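Local structure of OLD nuclease (Thermus scotoductus, 6P74) at residues G267-E279 and D301-F314. The protein degrades linear or supercoiled double-stranded DNA from 5' to 3' as a metal-dependent exonuclease and has a DNA-stimulated ATPase activity. Residues are numbered along the deposited sequence; the frame is centred on the assembly and turned at random.
Sequences GEKIGTVIIEEPE and DQCQIIYSTHSPIF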
ATOM      1  N   GLY A 267      32.025   5.251 -10.316  1.00 97.17           N
ATOM      2  CA  GLY A 267      32.285   6.645 -10.048  1.00101.21           C
ATOM      3  C   GLY A 267      31.274   7.620 -10.591  1.00107.49           C
ATOM      4  O   GLY A 267      31.345   8.803 -10.247  1.00111.74           O
ATOM      5  N   GLU A 268      30.334   7.180 -11.418  1.00111.23           N
ATOM      6  CA  GLU A 268      29.355   8.106 -11.961  1.00112.13           C
ATOM      7  C   GLU A 268      28.417   8.596 -10.863  1.00110.10           C
ATOM      8  O   GLU A 268      27.995   7.831  -9.994  1.00107.58           O
ATOM      9  CB  GLU A 268      28.559   7.445 -13.083  1.00113.17           C
ATOM     10  CG  GLU A 268      29.333   7.262 -14.382  1.00120.40           C
ATOM     11  CD  GLU A 268      28.410   7.049 -15.562  1.00128.44           C
ATOM     12  OE1 GLU A 268      27.183   7.028 -15.334  1.00129.08           O
ATOM     13  OE2 GLU A 268      28.896   6.908 -16.711  1.00134.64           O
ATOM     14  N   LYS A 269      28.111   9.889 -10.898  1.00108.93           N
ATOM     15  CA  LYS A 269      27.084  10.444 -10.031  1.00 97.95           C
ATOM     16  C   LYS A 269      25.726   9.855 -10.399  1.00 94.46           C
ATOM     17  O   LYS A 269      25.411   9.679 -11.579  1.00100.49           O
ATOM     18  CB  LYS A 269      27.070  11.973 -10.156  1.00 97.15           C
ATOM     19  CG  LYS A 269      28.396  12.657  -9.784  1.00 96.54           C
ATOM     20  CD  LYS A 269      28.183  14.128  -9.446  1.00 96.47           C
ATOM     21  CE  LYS A 269      29.201  14.640  -8.423  1.00 98.60           C
ATOM     22  NZ  LYS A 269      30.518  14.932  -9.053  1.00101.88           N
ATOM     23  N   ILE A 270      24.914   9.544  -9.387  1.00 89.92           N
ATOM     24  CA  ILE A 270      23.636   8.891  -9.647  1.00 85.08           C
ATOM     25  C   ILE A 270      22.471   9.619  -8.990  1.00 79.88           C
ATOM     26  O   ILE A 270      21.335   9.138  -9.024  1.00 83.83           O
ATOM     27  CB  ILE A 270      23.675   7.416  -9.211  1.00 87.83           C
ATOM     28  CG1 ILE A 270      23.941   7.302  -7.714  1.00 88.19           C
ATOM     29  CG2 ILE A 270      24.740   6.664 -10.005  1.00 95.33           C
ATOM     30  CD1 ILE A 270      23.856   5.891  -7.194  1.00 81.82           C
ATOM     31  N   GLY A 271      22.726  10.784  -8.401  1.00 77.80           N
ATOM     32  CA  GLY A 271      21.631  11.579  -7.874  1.00 75.00           C
ATOM     33  C   GLY A 271      21.042  11.033  -6.585  1.00 78.36           C
ATOM     34  O   GLY A 271      21.778  10.540  -5.723  1.00 75.44           O
ATOM     35  N   THR A 272      19.722  11.099  -6.454  1.00 72.93           N
ATOM     36  CA  THR A 272      19.052  10.869  -5.190  1.00 71.58           C
ATOM     37  C   THR A 272      18.412   9.494  -5.160  1.00 70.79           C
ATOM     38  O   THR A 272      17.635   9.139  -6.053  1.00 74.49           O
ATOM     39  CB  THR A 272      17.989  11.933  -4.921  1.00 70.66           C
ATOM     40  OG1 THR A 272      18.623  13.211  -4.807  1.00 72.16           O
ATOM     41  CG2 THR A 272      17.247  11.603  -3.598  1.00 70.79           C
ATOM     42  N   VAL A 273      18.708   8.752  -4.097  1.00 68.80           N
ATOM     43  CA  VAL A 273      18.209   7.402  -3.870  1.00 71.75           C
ATOM     44  C   VAL A 273      17.470   7.396  -2.542  1.00 63.05           C
ATOM     45  O   VAL A 273      17.976   7.905  -1.541  1.00 70.18           O
ATOM     46  CB  VAL A 273      19.350   6.365  -3.841  1.00 71.74           C
ATOM     47  CG1 VAL A 273      18.786   4.967  -3.701  1.00 69.01           C
ATOM     48  CG2 VAL A 273      20.225   6.489  -5.075  1.00 69.05           C
ATOM     49  N   ILE A 274      16.286   6.821  -2.536  1.00 66.27           N
ATOM     50  CA  ILE A 274      15.493   6.661  -1.334  1.00 67.17           C
ATOM     51  C   ILE A 274      15.419   5.174  -1.042  1.00 71.65           C
ATOM     52  O   ILE A 274      15.136   4.379  -1.948  1.00 71.12           O
ATOM     53  CB  ILE A 274      14.100   7.274  -1.515  1.00 72.19           C
ATOM     54  CG1 ILE A 274      14.231   8.797  -1.638  1.00 80.58           C
ATOM     55  CG2 ILE A 274      13.186   6.852  -0.386  1.00 73.65           C
ATOM     56  CD1 ILE A 274      12.917   9.510  -1.825  1.00 91.82           C
ATOM     57  N   ILE A 275      15.710   4.787   0.197  1.00 69.56           N
ATOM     58  CA  ILE A 275      15.689   3.372   0.557  1.00 59.24           C
ATOM     59  C   ILE A 275      14.812   3.181   1.773  1.00 62.14           C
ATOM     60  O   ILE A 275      14.975   3.861   2.795  1.00 67.26           O
ATOM     61  CB  ILE A 275      17.095   2.805   0.794  1.00 62.05           C
ATOM     62  CG1 ILE A 275      17.959   3.077  -0.426  1.00 56.80           C
ATOM     63  CG2 ILE A 275      17.018   1.290   1.000  1.00 62.61           C
ATOM     64  CD1 ILE A 275      19.388   2.671  -0.271  1.00 61.67           C
ATOM     65  N   GLU A 276      13.843   2.296   1.633  1.00 68.48           N
ATOM     66  CA  GLU A 276      13.022   1.827   2.736  1.00 72.80           C
ATOM     67  C   GLU A 276      13.788   0.700   3.428  1.00 76.14           C
ATOM     68  O   GLU A 276      13.922  -0.390   2.864  1.00 71.61           O
ATOM     69  CB  GLU A 276      11.695   1.349   2.167  1.00 71.45           C
ATOM     70  CG  GLU A 276      10.535   1.342   3.083  1.00 89.21           C
ATOM     71  CD  GLU A 276       9.307   0.786   2.385  1.00104.92           C
ATOM     72  OE1 GLU A 276       8.244   1.439   2.449  1.00112.80           O
ATOM     73  OE2 GLU A 276       9.421  -0.298   1.754  1.00107.04           O
ATOM     74  N   GLU A 277      14.351   0.977   4.630  1.00 68.88           N
ATOM     75  CA  GLU A 277      15.032  -0.018   5.461  1.00 66.64           C
ATOM     76  C   GLU A 277      16.273  -0.696   4.892  1.00 65.95           C
ATOM     77  O   GLU A 277      16.344  -1.928   4.832  1.00 63.31           O
ATOM     78  CB  GLU A 277      14.060  -1.106   5.900  1.00 64.59           C
ATOM     79  CG  GLU A 277      13.494  -0.837   7.239  1.00 80.53           C
ATOM     80  CD  GLU A 277      12.082  -0.366   7.164  1.00 92.81           C
ATOM     81  OE1 GLU A 277      11.234  -1.194   6.762  1.00 97.45           O
ATOM     82  OE2 GLU A 277      11.833   0.818   7.503  1.00 96.85           O
ATOM     83  N   PRO A 278      17.283   0.070   4.488  1.00 60.10           N
ATOM     84  CA  PRO A 278      18.465  -0.548   3.881  1.00 54.57           C
ATOM     85  C   PRO A 278      19.009  -1.785   4.551  1.00 62.52           C
ATOM     86  O   PRO A 278      19.758  -2.540   3.916  1.00 59.06           O
ATOM     87  CB  PRO A 278      19.497   0.578   3.877  1.00 53.22           C
ATOM     88  CG  PRO A 278      19.054   1.516   4.993  1.00 54.58           C
ATOM     89  CD  PRO A 278      17.585   1.403   5.086  1.00 62.26           C
ATOM     90  N   GLU A 279      18.640  -2.021   5.805  1.00 65.16           N
ATOM     91  CA  GLU A 279      19.197  -3.144   6.529  1.00 67.42           C
ATOM     92  C   GLU A 279      18.567  -4.458   6.133  1.00 68.79           C
ATOM     93  O   GLU A 279      19.163  -5.504   6.403  1.00 76.23           O
ATOM     94  CB  GLU A 279      19.032  -2.968   8.043  1.00 58.29           C
ATOM     95  CG  GLU A 279      17.563  -2.960   8.517  1.00 65.32           C
ATOM     96  CD  GLU A 279      16.945  -1.541   8.536  1.00 70.71           C
ATOM     97  OE1 GLU A 279      17.464  -0.659   7.802  1.00 60.86           O
ATOM     98  OE2 GLU A 279      15.966  -1.311   9.298  1.00 68.97           O
ATOM     99  N   ASP A 301      30.045  12.966  -2.588  1.00104.29           N
ATOM    100  CA  ASP A 301      29.121  13.752  -3.408  1.00108.79           C
ATOM    101  C   ASP A 301      28.687  13.018  -4.674  1.00101.04           C
ATOM    102  O   ASP A 301      28.283  13.639  -5.662  1.00103.43           O
ATOM    103  CB  ASP A 301      29.718  15.109  -3.771  1.00122.22           C
ATOM    104  CG  ASP A 301      28.853  16.252  -3.308  1.00131.49           C
ATOM    105  OD1 ASP A 301      27.628  16.026  -3.178  1.00130.65           O
ATOM    106  OD2 ASP A 301      29.385  17.363  -3.075  1.00138.99           O
ATOM    107  N   GLN A 302      28.752  11.694  -4.640  1.00 89.20           N
ATOM    108  CA  GLN A 302      28.375  10.858  -5.765  1.00 83.22           C
ATOM    109  C   GLN A 302      26.894  10.517  -5.783  1.00 79.40           C
ATOM    110  O   GLN A 302      26.396  10.014  -6.794  1.00 79.08           O
ATOM    111  CB  GLN A 302      29.195   9.564  -5.734  1.00 82.92           C
ATOM    112  CG  GLN A 302      28.854   8.590  -6.830  1.00 84.56           C
ATOM    113  CD  GLN A 302      29.747   7.367  -6.789  1.00 92.40           C
ATOM    114  OE1 GLN A 302      30.456   7.133  -5.805  1.00 94.30           O
ATOM    115  NE2 GLN A 302      29.733   6.590  -7.866  1.00 94.06           N
ATOM    116  N   CYS A 303      26.185  10.757  -4.689  1.00 81.46           N
ATOM    117  CA  CYS A 303      24.744  10.574  -4.656  1.00 81.64           C
ATOM    118  C   CYS A 303      24.228  11.165  -3.354  1.00 75.88           C
ATOM    119  O   CYS A 303      24.999  11.580  -2.483  1.00 79.91           O
ATOM    120  CB  CYS A 303      24.361   9.101  -4.759  1.00 88.14           C
ATOM    121  SG  CYS A 303      24.826   8.199  -3.291  1.00 95.22           S
ATOM    122  N   GLN A 304      22.910  11.197  -3.234  1.00 72.37           N
ATOM    123  CA  GLN A 304      22.239  11.533  -1.995  1.00 75.24           C
ATOM    124  C   GLN A 304      21.392  10.333  -1.594  1.00 72.28           C
ATOM    125  O   GLN A 304      20.667   9.787  -2.431  1.00 74.89           O
ATOM    126  CB  GLN A 304      21.381  12.790  -2.167  1.00 70.36           C
ATOM    127  CG  GLN A 304      20.353  12.974  -1.062  1.00 65.86           C
ATOM    128  CD  GLN A 304      19.470  14.182  -1.285  1.00 67.64           C
ATOM    129  OE1 GLN A 304      18.986  14.411  -2.403  1.00 70.27           O
ATOM    130  NE2 GLN A 304      19.246  14.967  -0.218  1.00 59.87           N
ATOM    131  N   ILE A 305      21.501   9.906  -0.333  1.00 69.25           N
ATOM    132  CA  ILE A 305      20.761   8.743   0.171  1.00 64.11           C
ATOM    133  C   ILE A 305      19.786   9.209   1.239  1.00 64.46           C
ATOM    134  O   ILE A 305      20.189   9.808   2.246  1.00 65.20           O
ATOM    135  CB  ILE A 305      21.691   7.655   0.739  1.00 71.74           C
ATOM    136  CG1 ILE A 305      22.738   7.245  -0.285  1.00 74.50           C
ATOM    137  CG2 ILE A 305      20.889   6.426   1.125  1.00 69.71           C
ATOM    138  CD1 ILE A 305      22.137   6.495  -1.456  1.00 77.51           C
ATOM    139  N   ILE A 306      18.511   8.910   1.039  1.00 62.24           N
ATOM    140  CA  ILE A 306      17.470   9.199   2.006  1.00 63.33           C
ATOM    141  C   ILE A 306      16.828   7.871   2.364  1.00 70.11           C
ATOM    142  O   ILE A 306      16.395   7.138   1.471  1.00 70.50           O
ATOM    143  CB  ILE A 306      16.427  10.172   1.440  1.00 66.25           C
ATOM    144  CG1 ILE A 306      17.075  11.509   1.078  1.00 68.57           C
ATOM    145  CG2 ILE A 306      15.245  10.344   2.405  1.00 54.87           C
ATOM    146  CD1 ILE A 306      16.116  12.438   0.340  1.00 68.44           C
ATOM    147  N   TYR A 307      16.757   7.557   3.659  1.00 63.50           N
ATOM    148  CA  TYR A 307      16.202   6.261   4.014  1.00 62.89           C
ATOM    149  C   TYR A 307      15.526   6.284   5.377  1.00 60.68           C
ATOM    150  O   TYR A 307      15.873   7.077   6.259  1.00 67.06           O
ATOM    151  CB  TYR A 307      17.280   5.183   3.977  1.00 65.40           C
ATOM    152  CG  TYR A 307      18.459   5.437   4.875  1.00 67.86           C
ATOM    153  CD1 TYR A 307      18.414   5.103   6.219  1.00 69.33           C
ATOM    154  CD2 TYR A 307      19.624   5.986   4.377  1.00 69.01           C
ATOM    155  CE1 TYR A 307      19.485   5.319   7.041  1.00 62.70           C
ATOM    156  CE2 TYR A 307      20.703   6.196   5.182  1.00 70.27           C
ATOM    157  CZ  TYR A 307      20.632   5.857   6.520  1.00 73.31           C
ATOM    158  OH  TYR A 307      21.715   6.068   7.343  1.00 75.32           O
ATOM    159  N   SER A 308      14.519   5.427   5.512  1.00 65.55           N
ATOM    160  CA  SER A 308      14.011   4.991   6.803  1.00 65.16           C
ATOM    161  C   SER A 308      14.827   3.783   7.263  1.00 62.18           C
ATOM    162  O   SER A 308      15.356   3.024   6.448  1.00 64.84           O
ATOM    163  CB  SER A 308      12.520   4.653   6.720  1.00 67.72           C
ATOM    164  OG  SER A 308      12.258   3.596   5.803  1.00 72.32           O
ATOM    165  N   THR A 309      14.966   3.637   8.582  1.00 69.14           N
ATOM    166  CA  THR A 309      15.731   2.528   9.137  1.00 66.48           C
ATOM    167  C   THR A 309      15.244   2.191  10.538  1.00 70.77           C
ATOM    168  O   THR A 309      14.732   3.048  11.268  1.00 68.03           O
ATOM    169  CB  THR A 309      17.233   2.832   9.193  1.00 64.15           C
ATOM    170  OG1 THR A 309      17.950   1.626   9.448  1.00 63.97           O
ATOM    171  CG2 THR A 309      17.539   3.811  10.309  1.00 64.23           C
ATOM    172  N   HIS A 310      15.416   0.919  10.899  1.00 74.61           N
ATOM    173  CA  HIS A 310      15.232   0.430  12.259  1.00 82.55           C
ATOM    174  C   HIS A 310      16.535  -0.033  12.877  1.00 80.61           C
ATOM    175  O   HIS A 310      16.527  -0.555  13.998  1.00 84.37           O
ATOM    176  CB  HIS A 310      14.239  -0.732  12.281  1.00 92.17           C
ATOM    177  CG  HIS A 310      12.813  -0.310  12.180  1.00109.62           C
ATOM    178  ND1 HIS A 310      12.086   0.111  13.275  1.00117.99           N
ATOM    179  CD2 HIS A 310      11.972  -0.249  11.120  1.00114.06           C
ATOM    180  CE1 HIS A 310      10.860   0.419  12.892  1.00120.66           C
ATOM    181  NE2 HIS A 310      10.764   0.209  11.590  1.00117.37           N
ATOM    182  N   SER A 311      17.636   0.114  12.169  1.00 74.10           N
ATOM    183  CA  SER A 311      18.903  -0.482  12.544  1.00 76.34           C
ATOM    184  C   SER A 311      19.803   0.557  13.169  1.00 76.59           C
ATOM    185  O   SER A 311      19.998   1.626  12.580  1.00 77.59           O
ATOM    186  CB  SER A 311      19.594  -1.081  11.326  1.00 73.49           C
ATOM    187  OG  SER A 311      20.919  -1.486  11.649  1.00 76.55           O
ATOM    188  N   PRO A 312      20.375   0.301  14.346  1.00 68.48           N
ATOM    189  CA  PRO A 312      21.389   1.224  14.874  1.00 69.92           C
ATOM    190  C   PRO A 312      22.669   1.261  14.038  1.00 65.64           C
ATOM    191  O   PRO A 312      23.554   2.080  14.313  1.00 74.33           O
ATOM    192  CB  PRO A 312      21.652   0.693  16.290  1.00 82.19           C
ATOM    193  CG  PRO A 312      21.232  -0.742  16.249  1.00 83.06           C
ATOM    194  CD  PRO A 312      20.110  -0.831  15.243  1.00 74.57           C
ATOM    195  N   ILE A 313      22.819   0.391  13.052  1.00 65.03           N
ATOM    196  CA  ILE A 313      24.023   0.458  12.243  1.00 73.53           C
ATOM    197  C   ILE A 313      23.904   1.564  11.207  1.00 74.59           C
ATOM    198  O   ILE A 313      24.894   2.235  10.902  1.00 79.28           O
ATOM    199  CB  ILE A 313      24.304  -0.921  11.625  1.00 81.95           C
ATOM    200  CG1 ILE A 313      24.752  -1.894  12.733  1.00 81.14           C
ATOM    201  CG2 ILE A 313      25.341  -0.826  10.529  1.00 76.88           C
ATOM    202  CD1 ILE A 313      24.315  -3.341  12.473  1.00 78.58           C
ATOM    203  N   PHE A 314      22.692   1.824  10.711  1.00 70.35           N
ATOM    204  CA  PHE A 314      22.434   2.891   9.747  1.00 68.58           C
ATOM    205  C   PHE A 314      22.057   4.224  10.394  1.00 69.77           C
ATOM    206  O   PHE A 314      21.897   5.227   9.685  1.00 65.12           O
ATOM    207  CB  PHE A 314      21.321   2.466   8.780  1.00 62.28           C
ATOM    208  CG  PHE A 314      21.730   1.392   7.819  1.00 63.48           C
ATOM    209  CD1 PHE A 314      21.646   0.050   8.176  1.00 68.23           C
ATOM    210  CD2 PHE A 314      22.205   1.722   6.555  1.00 61.68           C
ATOM    211  CE1 PHE A 314      22.037  -0.942   7.289  1.00 63.08           C
ATOM    212  CE2 PHE A 314      22.591   0.737   5.654  1.00 59.06           C
ATOM    213  CZ  PHE A 314      22.505  -0.597   6.020  1.00 61.66           C
TER
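Q304 OE1 accepts two hydrogen bonds: from T272 OG1 at 2.7 Å, in the carbonyl plane and on a lone pair, and from the backbone N of L2. T272 and Q304 lie side by side, pointing the same way, in the parallel pair 272-276 and 304-308. Here V273 N gives to Q304 O (2.8 Å) and V273 O receives I306 N (2.8 Å); the bond from S308 N to I275 O is weak, and E277 N to S308 O follows it. The extended chain of Q302 carries NE2 to E268 O (3.0 Å), and the same nitrogen also serves F263 O. The E279 chain, with CG between backbone N and carbonyl carbon (chi1 65°) and a bend at chi2, turns its carboxylate onto the 309-311 turn. OE2 takes H310 N at 2.8 Å on its syn side, while OE1 receives T309 OG1 at 2.9 Å from above the carboxylate plane. That hydroxyl in turn accepts S311 N in an ST turn, so E279 fixes the loop through both oxygens. P278 CG makes CH-pi contacts over one face each of the Y307 and F314 rings, lying 3.5 Å from F314 CD2. The sequence and placement fit an ABC ATPase, with E276 at the probable Walker B acid position, its carboxylate held by H140 N and R39, E277 at that of the catalytic glutamate, and H310 as the probable switch histidine of the H-loop. The two neighbouring strands are connected by helix 284-299 in a beta-alpha-beta unit; Y291 of that helix meets Y307 on the V273/I275 face. I274, E276 and S308, on the other face, touch the P-loop helix 34-45, and strands 135-138 and 23-27 flank the pair within the sheet.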